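Long-range contacts in formyltransferase PseJ (Anoxybacillus kamchatkensis G10, PDB 6CI2), which is a formyltransferase-family protein, built around a mixed beta sheet with helices packed against both of its faces: residues K2-G7 and D42-Y47; I57-K62 and I99-D104; V114-N119 and P180-I185. All coordinates share one frame; numbering follows the deposited sequence.

Contact 1 (K2-G7 and D42-Y47); sequences KILLLG and DFIISY
Lys2 and Asp42 open a parallel strand pairing in which a side chain supplies the first bond and the backbones the rest. In Asp42, CB lies 3.4 Å from Lys2 O. With CG set beside its own backbone N (chi1 -59°), the side chain turns back to the facing strand, and CG comes within 3.7 Å of Lys2 N. At the tip, OD2 of Asp42 accepts the Lys2 N-H at 2.7 Å through its anti lone pair, a bent bond, and also lies alongside Lys2 CB. Lys2 O returns the grip, taking both Asp42 N at 2.8 Å and the more distant Phe43 N at 3.3 Å, in its carbonyl plane.

Beyond this start, strands 2-6 and 43-46 run at 20° to each other. Leu4 straddles Ile44 by bonding Phe43 O and Ile45 N, and Leu6 straddles Ser46 in the same way. The two strands belong to the parallel part of the sheet, Rossmann-like in its alternation of strands and helices, with strand 23-27 on the other edge of strand 2-6. On the face covered by helix 122-145, Ile3 CD1 lies beside Phe43 CB and Ile3 CG2 reaches Ile45 CD1 at 3.8 Å. On the other face, the side chains of Leu6 and Ile44 cross at a slant, with CD1 of Leu6 3.8 Å from CG2 of Ile44, while Ser46 OG turns to Asn67 in strand 65-69. The chemistry implies a pairing fixed by nearly straight backbone bonds in its buried middle, with a carboxylate standing in for a backbone acceptor at its more exposed start.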
loop_
_atom_site.group_PDB
_atom_site.type_symbol
_atom_site.label_atom_id
_atom_site.label_comp_id
_atom_site.label_asym_id
_atom_site.label_seq_id
_atom_site.Cartn_x
_atom_site.Cartn_y
_atom_site.Cartn_z
ATOM N N LYS A 2 21.264 2.567 1.515
ATOM C CA LYS A 2 20.826 1.814 0.342
ATOM C C LYS A 2 19.361 1.426 0.520
ATOM O O LYS A 2 19.030 0.660 1.436
ATOM C CB LYS A 2 21.693 0.568 0.133
ATOM C CG LYS A 2 21.574 -0.066 -1.251
ATOM C CD LYS A 2 22.598 -1.211 -1.450
ATOM C CE LYS A 2 22.623 -1.701 -2.908
ATOM N NZ LYS A 2 21.994 -3.055 -3.156
ATOM N N ILE A 3 18.511 1.905 -0.392
ATOM C CA ILE A 3 17.065 1.646 -0.397
ATOM C C ILE A 3 16.751 0.674 -1.497
ATOM O O ILE A 3 17.144 0.900 -2.644
ATOM C CB ILE A 3 16.244 2.920 -0.645
ATOM C CG1 ILE A 3 16.716 4.041 0.237
ATOM C CG2 ILE A 3 14.770 2.631 -0.395
ATOM C CD1 ILE A 3 16.788 3.613 1.658
ATOM N N LEU A 4 16.035 -0.398 -1.172
ATOM C CA LEU A 4 15.417 -1.230 -2.178
ATOM C C LEU A 4 13.933 -0.874 -2.331
ATOM O O LEU A 4 13.154 -1.037 -1.379
ATOM C CB LEU A 4 15.573 -2.691 -1.801
ATOM C CG LEU A 4 14.888 -3.722 -2.668
ATOM C CD1 LEU A 4 15.392 -3.731 -4.151
ATOM C CD2 LEU A 4 14.965 -5.109 -2.044
ATOM N N LEU A 5 13.544 -0.406 -3.521
ATOM C CA LEU A 5 12.129 -0.203 -3.876
ATOM C C LEU A 5 11.554 -1.432 -4.578
ATOM O O LEU A 5 12.008 -1.796 -5.683
ATOM C CB LEU A 5 11.996 1.019 -4.781
ATOM C CG LEU A 5 10.586 1.247 -5.337
ATOM C CD1 LEU A 5 9.656 1.669 -4.160
ATOM C CD2 LEU A 5 10.571 2.284 -6.468
ATOM N N LEU A 6 10.562 -2.069 -3.960
ATOM C CA LEU A 6 9.831 -3.175 -4.548
ATOM C C LEU A 6 8.514 -2.712 -5.148
ATOM O O LEU A 6 7.655 -2.153 -4.447
ATOM C CB LEU A 6 9.551 -4.268 -3.522
ATOM C CG LEU A 6 10.777 -4.910 -2.874
ATOM C CD1 LEU A 6 10.320 -5.969 -1.910
ATOM C CD2 LEU A 6 11.678 -5.543 -3.989
ATOM N N GLY A 7 8.324 -3.028 -6.416
ATOM C CA GLY A 7 7.195 -2.551 -7.187
ATOM C C GLY A 7 7.672 -1.918 -8.464
ATOM O O GLY A 7 8.871 -1.924 -8.768
ATOM N N ASP A 42 19.738 -1.299 3.350
ATOM C CA ASP A 42 19.381 -0.717 4.637
ATOM C C ASP A 42 17.868 -0.590 4.874
ATOM O O ASP A 42 17.422 -0.597 6.037
ATOM C CB ASP A 42 20.015 0.667 4.739
ATOM C CG ASP A 42 21.523 0.618 4.606
ATOM O OD1 ASP A 42 22.175 0.067 5.515
ATOM O OD2 ASP A 42 22.056 1.086 3.578
ATOM N N PHE A 43 17.071 -0.469 3.812
ATOM C CA PHE A 43 15.634 -0.204 3.934
ATOM C C PHE A 43 14.903 -0.706 2.691
ATOM O O PHE A 43 15.411 -0.565 1.561
ATOM C CB PHE A 43 15.398 1.298 4.134
ATOM C CG PHE A 43 14.293 1.602 5.136
ATOM C CD1 PHE A 43 14.599 1.880 6.464
ATOM C CD2 PHE A 43 12.962 1.562 4.744
ATOM C CE1 PHE A 43 13.604 2.139 7.385
ATOM C CE2 PHE A 43 11.926 1.824 5.663
ATOM C CZ PHE A 43 12.262 2.105 6.998
ATOM N N ILE A 44 13.748 -1.340 2.901
ATOM C CA ILE A 44 12.887 -1.826 1.819
ATOM C C ILE A 44 11.591 -1.007 1.850
ATOM O O ILE A 44 11.010 -0.827 2.926
ATOM C CB ILE A 44 12.577 -3.315 1.973
ATOM C CG1 ILE A 44 13.858 -4.174 1.946
ATOM C CG2 ILE A 44 11.577 -3.775 0.883
ATOM C CD1 ILE A 44 13.545 -5.640 2.072
ATOM N N ILE A 45 11.184 -0.452 0.710
ATOM C CA ILE A 45 9.875 0.215 0.551
ATOM C C ILE A 45 9.123 -0.558 -0.507
ATOM O O ILE A 45 9.609 -0.708 -1.639
ATOM C CB ILE A 45 10.020 1.681 0.121
ATOM C CG1 ILE A 45 10.817 2.484 1.113
ATOM C CG2 ILE A 45 8.630 2.333 -0.227
ATOM C CD1 ILE A 45 11.260 3.835 0.504
ATOM N N SER A 46 7.956 -1.072 -0.163
ATOM C CA SER A 46 7.131 -1.692 -1.169
ATOM C C SER A 46 5.963 -0.771 -1.507
ATOM O O SER A 46 5.340 -0.180 -0.608
ATOM C CB SER A 46 6.624 -3.072 -0.734
ATOM O OG SER A 46 5.975 -3.052 0.524
ATOM N N TYR A 47 5.643 -0.697 -2.798
ATOM C CA TYR A 47 4.527 0.136 -3.243
ATOM C C TYR A 47 4.050 -0.427 -4.581
ATOM O O TYR A 47 4.720 -0.260 -5.606
ATOM C CB TYR A 47 4.966 1.594 -3.336
ATOM C CG TYR A 47 3.901 2.583 -3.867
ATOM C CD1 TYR A 47 2.528 2.394 -3.612
ATOM C CD2 TYR A 47 4.283 3.727 -4.579
ATOM C CE1 TYR A 47 1.536 3.317 -4.116
ATOM C CE2 TYR A 47 3.279 4.662 -5.063
ATOM C CZ TYR A 47 1.932 4.440 -4.805
ATOM O OH TYR A 47 0.942 5.295 -5.323
#

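Contact 2 (I57-K62 and I99-D104); sequences IVERFK and IDSGLD
Val58 packs a methyl on the backbone of Asp100, the closest approach of the contact. Val58 CG1, anti to its own N (chi1 174°), lies 3.4 Å from both C and O of Asp100, so it meets the carbonyl group and not the side chain, whose CB points away from the helix. The other methyl, Val58 CG2, reaches Ile99 CG2 at 4.1 Å, the two side chains crossing at about a right angle. Ile53 touches both residues. Helix 55-60 is the connecting helix of a beta-alpha-beta unit, between the parallel neighbours 43-46 and 65-69, and the loop 99-104 leaves strand 93-98, the antiparallel neighbour of strand 65-69. Ile99 still shares a backbone bond with Ala65.

Polar groups sit at the outer side. Glu59 bends at chi2 (-28°), which brings OE1 to within 3.7 Å of Ser101 CB, a van der Waals approach. The other carboxylate oxygen, OE2, is held within its own segment by a salt bridge of 2.7 Å to Lys62 NZ. The lysine may offset part of the like charge between Glu59 OE2 and Asp100 OD1, 6.5 Å apart.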
loop_
_atom_site.group_PDB
_atom_site.type_symbol
_atom_site.label_atom_id
_atom_site.label_comp_id
_atom_site.label_asym_id
_atom_site.label_seq_id
_atom_site.Cartn_x
_atom_site.Cartn_y
_atom_site.Cartn_z
ATOM N N ILE A 57 12.951 -12.734 4.575
ATOM C CA ILE A 57 13.295 -11.333 4.325
ATOM C C ILE A 57 12.577 -10.440 5.323
ATOM O O ILE A 57 13.184 -9.570 5.970
ATOM C CB ILE A 57 12.940 -10.931 2.884
ATOM C CG1 ILE A 57 13.639 -11.825 1.886
ATOM C CG2 ILE A 57 13.260 -9.455 2.660
ATOM C CD1 ILE A 57 13.099 -11.730 0.466
ATOM N N VAL A 58 11.268 -10.660 5.473
ATOM C CA VAL A 58 10.485 -9.816 6.378
ATOM C C VAL A 58 11.141 -9.779 7.747
ATOM O O VAL A 58 11.460 -8.708 8.277
ATOM C CB VAL A 58 9.036 -10.320 6.447
ATOM C CG1 VAL A 58 8.278 -9.529 7.481
ATOM C CG2 VAL A 58 8.389 -10.205 5.052
ATOM N N GLU A 59 11.465 -10.970 8.282
ATOM C CA GLU A 59 12.109 -11.061 9.589
ATOM C C GLU A 59 13.455 -10.369 9.588
ATOM O O GLU A 59 13.791 -9.634 10.527
ATOM C CB GLU A 59 12.271 -12.526 10.002
ATOM C CG GLU A 59 10.990 -13.378 9.964
ATOM C CD GLU A 59 9.683 -12.596 10.182
ATOM O OE1 GLU A 59 8.677 -12.928 9.508
ATOM O OE2 GLU A 59 9.655 -11.666 11.019
ATOM N N ARG A 60 14.252 -10.609 8.546
ATOM C CA ARG A 60 15.580 -10.024 8.480
ATOM C C ARG A 60 15.527 -8.494 8.494
ATOM O O ARG A 60 16.448 -7.836 9.010
ATOM C CB ARG A 60 16.272 -10.576 7.227
ATOM C CG ARG A 60 17.649 -10.043 6.924
ATOM C CD ARG A 60 18.336 -10.840 5.755
ATOM N NE ARG A 60 19.353 -9.975 5.179
ATOM C CZ ARG A 60 19.706 -9.962 3.895
ATOM N NH1 ARG A 60 19.130 -10.787 3.017
ATOM N NH2 ARG A 60 20.635 -9.099 3.499
ATOM N N PHE A 61 14.455 -7.906 7.933
ATOM C CA PHE A 61 14.292 -6.455 7.835
ATOM C C PHE A 61 13.183 -5.889 8.745
ATOM O O PHE A 61 12.607 -4.835 8.434
ATOM C CB PHE A 61 14.025 -6.065 6.371
ATOM C CG PHE A 61 15.242 -6.195 5.481
ATOM C CD1 PHE A 61 16.131 -5.137 5.358
ATOM C CD2 PHE A 61 15.493 -7.371 4.807
ATOM C CE1 PHE A 61 17.273 -5.242 4.548
ATOM C CE2 PHE A 61 16.638 -7.483 4.008
ATOM C CZ PHE A 61 17.512 -6.414 3.879
ATOM N N LYS A 62 12.891 -6.535 9.883
ATOM C CA LYS A 62 12.075 -5.911 10.941
ATOM C C LYS A 62 12.490 -4.460 11.207
ATOM O O LYS A 62 13.678 -4.160 11.369
ATOM C CB LYS A 62 12.194 -6.705 12.256
ATOM C CG LYS A 62 11.372 -8.000 12.340
ATOM C CD LYS A 62 11.401 -8.595 13.775
ATOM C CE LYS A 62 12.040 -9.993 13.829
ATOM N NZ LYS A 62 11.388 -10.975 12.914
ATOM N N ILE A 99 6.196 -3.572 7.339
ATOM C CA ILE A 99 5.872 -4.875 6.765
ATOM C C ILE A 99 6.018 -5.960 7.828
ATOM O O ILE A 99 6.982 -5.982 8.603
ATOM C CB ILE A 99 6.780 -5.184 5.559
ATOM C CG1 ILE A 99 6.551 -4.170 4.457
ATOM C CG2 ILE A 99 6.497 -6.598 5.032
ATOM C CD1 ILE A 99 7.630 -4.212 3.348
ATOM N N ASP A 100 5.064 -6.875 7.833
ATOM C CA ASP A 100 4.861 -7.911 8.833
ATOM C C ASP A 100 4.992 -9.253 8.161
ATOM O O ASP A 100 4.922 -9.363 6.935
ATOM C CB ASP A 100 3.443 -7.839 9.422
ATOM C CG ASP A 100 3.418 -7.917 10.920
ATOM O OD1 ASP A 100 4.490 -7.725 11.530
ATOM O OD2 ASP A 100 2.319 -8.146 11.483
ATOM N N SER A 101 5.109 -10.290 8.979
ATOM C CA SER A 101 4.635 -11.590 8.536
ATOM C C SER A 101 3.126 -11.505 8.343
ATOM O O SER A 101 2.414 -10.916 9.162
ATOM C CB SER A 101 5.000 -12.668 9.564
ATOM O OG SER A 101 4.937 -12.151 10.891
ATOM N N GLY A 102 2.627 -12.055 7.244
ATOM C CA GLY A 102 1.207 -11.971 6.975
ATOM C C GLY A 102 0.812 -10.721 6.199
ATOM O O GLY A 102 1.612 -9.819 5.937
ATOM N N LEU A 103 -0.469 -10.664 5.849
ATOM C CA LEU A 103 -0.916 -9.891 4.694
ATOM C C LEU A 103 -1.400 -8.508 5.145
ATOM O O LEU A 103 -2.542 -8.345 5.593
ATOM C CB LEU A 103 -1.983 -10.678 3.935
ATOM C CG LEU A 103 -1.517 -12.067 3.434
ATOM C CD1 LEU A 103 -2.337 -12.565 2.255
ATOM C CD2 LEU A 103 -0.028 -12.100 3.076
ATOM N N ASP A 104 -0.505 -7.523 5.051
ATOM C CA ASP A 104 -0.813 -6.121 5.396
ATOM C C ASP A 104 -1.180 -5.921 6.867
ATOM O O ASP A 104 -1.986 -5.046 7.168
ATOM C CB ASP A 104 -1.949 -5.565 4.514
ATOM C CG ASP A 104 -1.581 -5.583 3.037
ATOM O OD1 ASP A 104 -0.342 -5.473 2.757
ATOM O OD2 ASP A 104 -2.505 -5.742 2.189
#

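Contact 3 (V114-N119 and P180-I185); sequences VTYYEN and PVQKLI
Tyr116 and Ile185 meet where the loop leading from strand 108-113 into helix 122-145 is touched by a single helix-like turn, 181-184, near the end of the chain. It is a surface junction between the Rossmann-like alpha/beta fold of the formyltransferase family and the chain that follows it, and it illustrates how one aromatic ring can carry an interface whose remainder is bridged by water.

The packed side is the ring. Tyr116 and Ile185 point at each other from opposite directions, and the CD1 methyl of Ile185 comes to 3.4 Å from Tyr116 OH and 4.0 Å from Tyr116 CE2, obliquely to the ring. Nearer the ring's root, Val181 CG2 touches Tyr116 CD2 at 4.2 Å, again obliquely. Tyr116 CG stands between its backbone N and carbonyl carbon (chi1 69°), the rotamer that sends the ring across to these two branched side chains. Phe86 of helix 81-87 meets Tyr116 edge-to-face and also touches Val181 and Ile185, joining all three into one apolar patch.

The looser side belongs to Gln182 and Glu118, both exposed. The glutamine chain folds at chi2 (72°) and turns its amide back to the loop, with OE1 at the ring's edge near the ring plane. That oxygen faces another acceptor, Glu118 O, 4.0 Å away, so the two are neighbours without being bonded. Water supplies the bridges instead. One water accepts from Gln182 NE2 and lies close to Tyr116 OH, although its very short distance from that hydroxyl makes the geometry there doubtful. The second link is clearer: water 2 donates to Glu118 O at 2.8 Å and accepts from the backbone N of Gln182 at 2.9 Å.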
loop_
_atom_site.group_PDB
_atom_site.type_symbol
_atom_site.label_atom_id
_atom_site.label_comp_id
_atom_site.label_asym_id
_atom_site.label_seq_id
_atom_site.Cartn_x
_atom_site.Cartn_y
_atom_site.Cartn_z
ATOM N N VAL A 114 -9.583 9.598 3.248
ATOM C CA VAL A 114 -9.764 10.203 1.933
ATOM C C VAL A 114 -11.242 10.296 1.669
ATOM O O VAL A 114 -11.953 9.295 1.785
ATOM C CB VAL A 114 -9.058 9.385 0.837
ATOM C CG1 VAL A 114 -9.426 9.848 -0.530
ATOM C CG2 VAL A 114 -7.574 9.546 1.066
ATOM N N THR A 115 -11.703 11.483 1.312
ATOM C CA THR A 115 -13.152 11.591 1.104
ATOM C C THR A 115 -13.517 11.255 -0.350
ATOM O O THR A 115 -12.652 11.120 -1.224
ATOM C CB THR A 115 -13.647 13.004 1.483
ATOM O OG1 THR A 115 -13.112 13.938 0.560
ATOM C CG2 THR A 115 -13.125 13.407 2.813
ATOM N N TYR A 116 -14.798 11.020 -0.595
ATOM C CA TYR A 116 -15.308 10.827 -1.954
ATOM C C TYR A 116 -16.529 11.717 -2.127
ATOM O O TYR A 116 -17.074 12.218 -1.141
ATOM C CB TYR A 116 -15.626 9.340 -2.302
ATOM C CG TYR A 116 -16.815 8.769 -1.543
ATOM C CD1 TYR A 116 -16.642 8.241 -0.275
ATOM C CD2 TYR A 116 -18.100 8.746 -2.107
ATOM C CE1 TYR A 116 -17.735 7.719 0.437
ATOM C CE2 TYR A 116 -19.204 8.206 -1.412
ATOM C CZ TYR A 116 -19.013 7.677 -0.154
ATOM O OH TYR A 116 -20.098 7.155 0.536
ATOM N N TYR A 117 -16.957 11.895 -3.383
ATOM C CA TYR A 117 -17.992 12.865 -3.747
ATOM C C TYR A 117 -19.025 12.146 -4.612
ATOM O O TYR A 117 -18.785 11.041 -5.104
ATOM C CB TYR A 117 -17.392 14.114 -4.466
ATOM C CG TYR A 117 -16.240 14.776 -3.710
ATOM C CD1 TYR A 117 -14.916 14.364 -3.925
ATOM C CD2 TYR A 117 -16.467 15.776 -2.779
ATOM C CE1 TYR A 117 -13.858 14.933 -3.230
ATOM C CE2 TYR A 117 -15.402 16.371 -2.049
ATOM C CZ TYR A 117 -14.112 15.929 -2.284
ATOM O OH TYR A 117 -13.060 16.453 -1.602
ATOM N N GLU A 118 -20.205 12.774 -4.771
ATOM C CA GLU A 118 -21.366 12.037 -5.281
ATOM C C GLU A 118 -21.201 11.549 -6.720
ATOM O O GLU A 118 -21.817 10.546 -7.096
ATOM C CB GLU A 118 -22.615 12.899 -5.185
ATOM C CG GLU A 118 -23.048 13.167 -3.755
ATOM C CD GLU A 118 -24.323 13.992 -3.688
ATOM O OE1 GLU A 118 -24.765 14.510 -4.749
ATOM O OE2 GLU A 118 -24.879 14.112 -2.575
ATOM N N ASN A 119 -20.399 12.236 -7.538
ATOM C CA ASN A 119 -20.148 11.873 -8.944
ATOM C C ASN A 119 -18.931 10.974 -9.136
ATOM O O ASN A 119 -18.582 10.657 -10.289
ATOM C CB ASN A 119 -19.828 13.144 -9.693
ATOM C CG ASN A 119 -18.729 13.899 -8.933
ATOM O OD1 ASN A 119 -18.924 14.221 -7.734
ATOM N ND2 ASN A 119 -17.540 14.018 -9.543
ATOM N N PRO A 180 -19.711 4.645 -11.588
ATOM C CA PRO A 180 -19.949 5.466 -10.425
ATOM C C PRO A 180 -19.968 4.602 -9.173
ATOM O O PRO A 180 -20.564 3.513 -9.142
ATOM C CB PRO A 180 -21.315 6.086 -10.709
ATOM C CG PRO A 180 -21.420 6.009 -12.201
ATOM C CD PRO A 180 -20.832 4.722 -12.540
ATOM N N VAL A 181 -19.341 5.124 -8.111
ATOM C CA VAL A 181 -19.285 4.337 -6.885
ATOM C C VAL A 181 -20.610 4.323 -6.163
ATOM O O VAL A 181 -20.859 3.411 -5.365
ATOM C CB VAL A 181 -18.152 4.868 -5.991
ATOM C CG1 VAL A 181 -16.834 4.883 -6.781
ATOM C CG2 VAL A 181 -18.485 6.223 -5.488
ATOM N N GLN A 182 -21.467 5.324 -6.387
ATOM C CA GLN A 182 -22.728 5.354 -5.640
ATOM C C GLN A 182 -23.510 4.066 -5.840
ATOM O O GLN A 182 -24.082 3.533 -4.880
ATOM C CB GLN A 182 -23.586 6.557 -6.032
ATOM C CG GLN A 182 -24.534 6.955 -4.887
ATOM C CD GLN A 182 -23.766 7.608 -3.748
ATOM O OE1 GLN A 182 -22.718 8.231 -3.974
ATOM N NE2 GLN A 182 -24.267 7.465 -2.523
ATOM N N LYS A 183 -23.461 3.510 -7.060
ATOM C CA LYS A 183 -24.097 2.239 -7.400
ATOM C C LYS A 183 -23.546 1.068 -6.611
ATOM O O LYS A 183 -24.187 0.008 -6.557
ATOM C CB LYS A 183 -23.864 1.872 -8.871
ATOM C CG LYS A 183 -24.553 2.711 -9.913
ATOM C CD LYS A 183 -24.265 2.149 -11.313
ATOM C CE LYS A 183 -24.648 3.164 -12.409
ATOM N NZ LYS A 183 -24.073 2.851 -13.752
ATOM N N LEU A 184 -22.323 1.183 -6.111
ATOM C CA LEU A 184 -21.654 0.040 -5.527
ATOM C C LEU A 184 -21.767 -0.003 -4.013
ATOM O O LEU A 184 -21.492 -1.054 -3.433
ATOM C CB LEU A 184 -20.169 0.017 -5.911
ATOM C CG LEU A 184 -19.899 0.137 -7.410
ATOM C CD1 LEU A 184 -18.417 0.169 -7.712
ATOM C CD2 LEU A 184 -20.561 -1.068 -8.157
ATOM N N ILE A 185 -22.147 1.110 -3.374
ATOM C CA ILE A 185 -22.034 1.219 -1.920
ATOM C C ILE A 185 -22.905 0.166 -1.261
ATOM O O ILE A 185 -24.100 0.074 -1.542
ATOM C CB ILE A 185 -22.409 2.615 -1.451
ATOM C CG1 ILE A 185 -21.327 3.589 -1.974
ATOM C CG2 ILE A 185 -22.607 2.624 0.143
ATOM C CD1 ILE A 185 -21.600 5.062 -1.651
HETATM O O HOH W 1 -22.349 7.747 -0.123
HETATM O O HOH W 2 -20.905 7.902 -7.600
#

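How the contacts relate
Contacts 1 and 2 form a continuous region, their centres 13 Å apart. Strand 43-46 leads on to helix 55-60, and its Ile44 and Ser46 supply the meeting points: Ile44 CD1 lies 3.8 Å from Phe61 CD2, and Ser46 OG lies 3.5 Å from Ile99 CD1. The helix and loop of contact 2 therefore pack on the Ile44 and Ser46 side of strand 43-46. Contact 3 stands apart, on the opposite side of the chain's centre, with its own centre about 33 Å from those of the other two. Its nearest atoms are about 11 Å from contact 1 and about 16 Å from contact 2. Along the sequence the three close one after another.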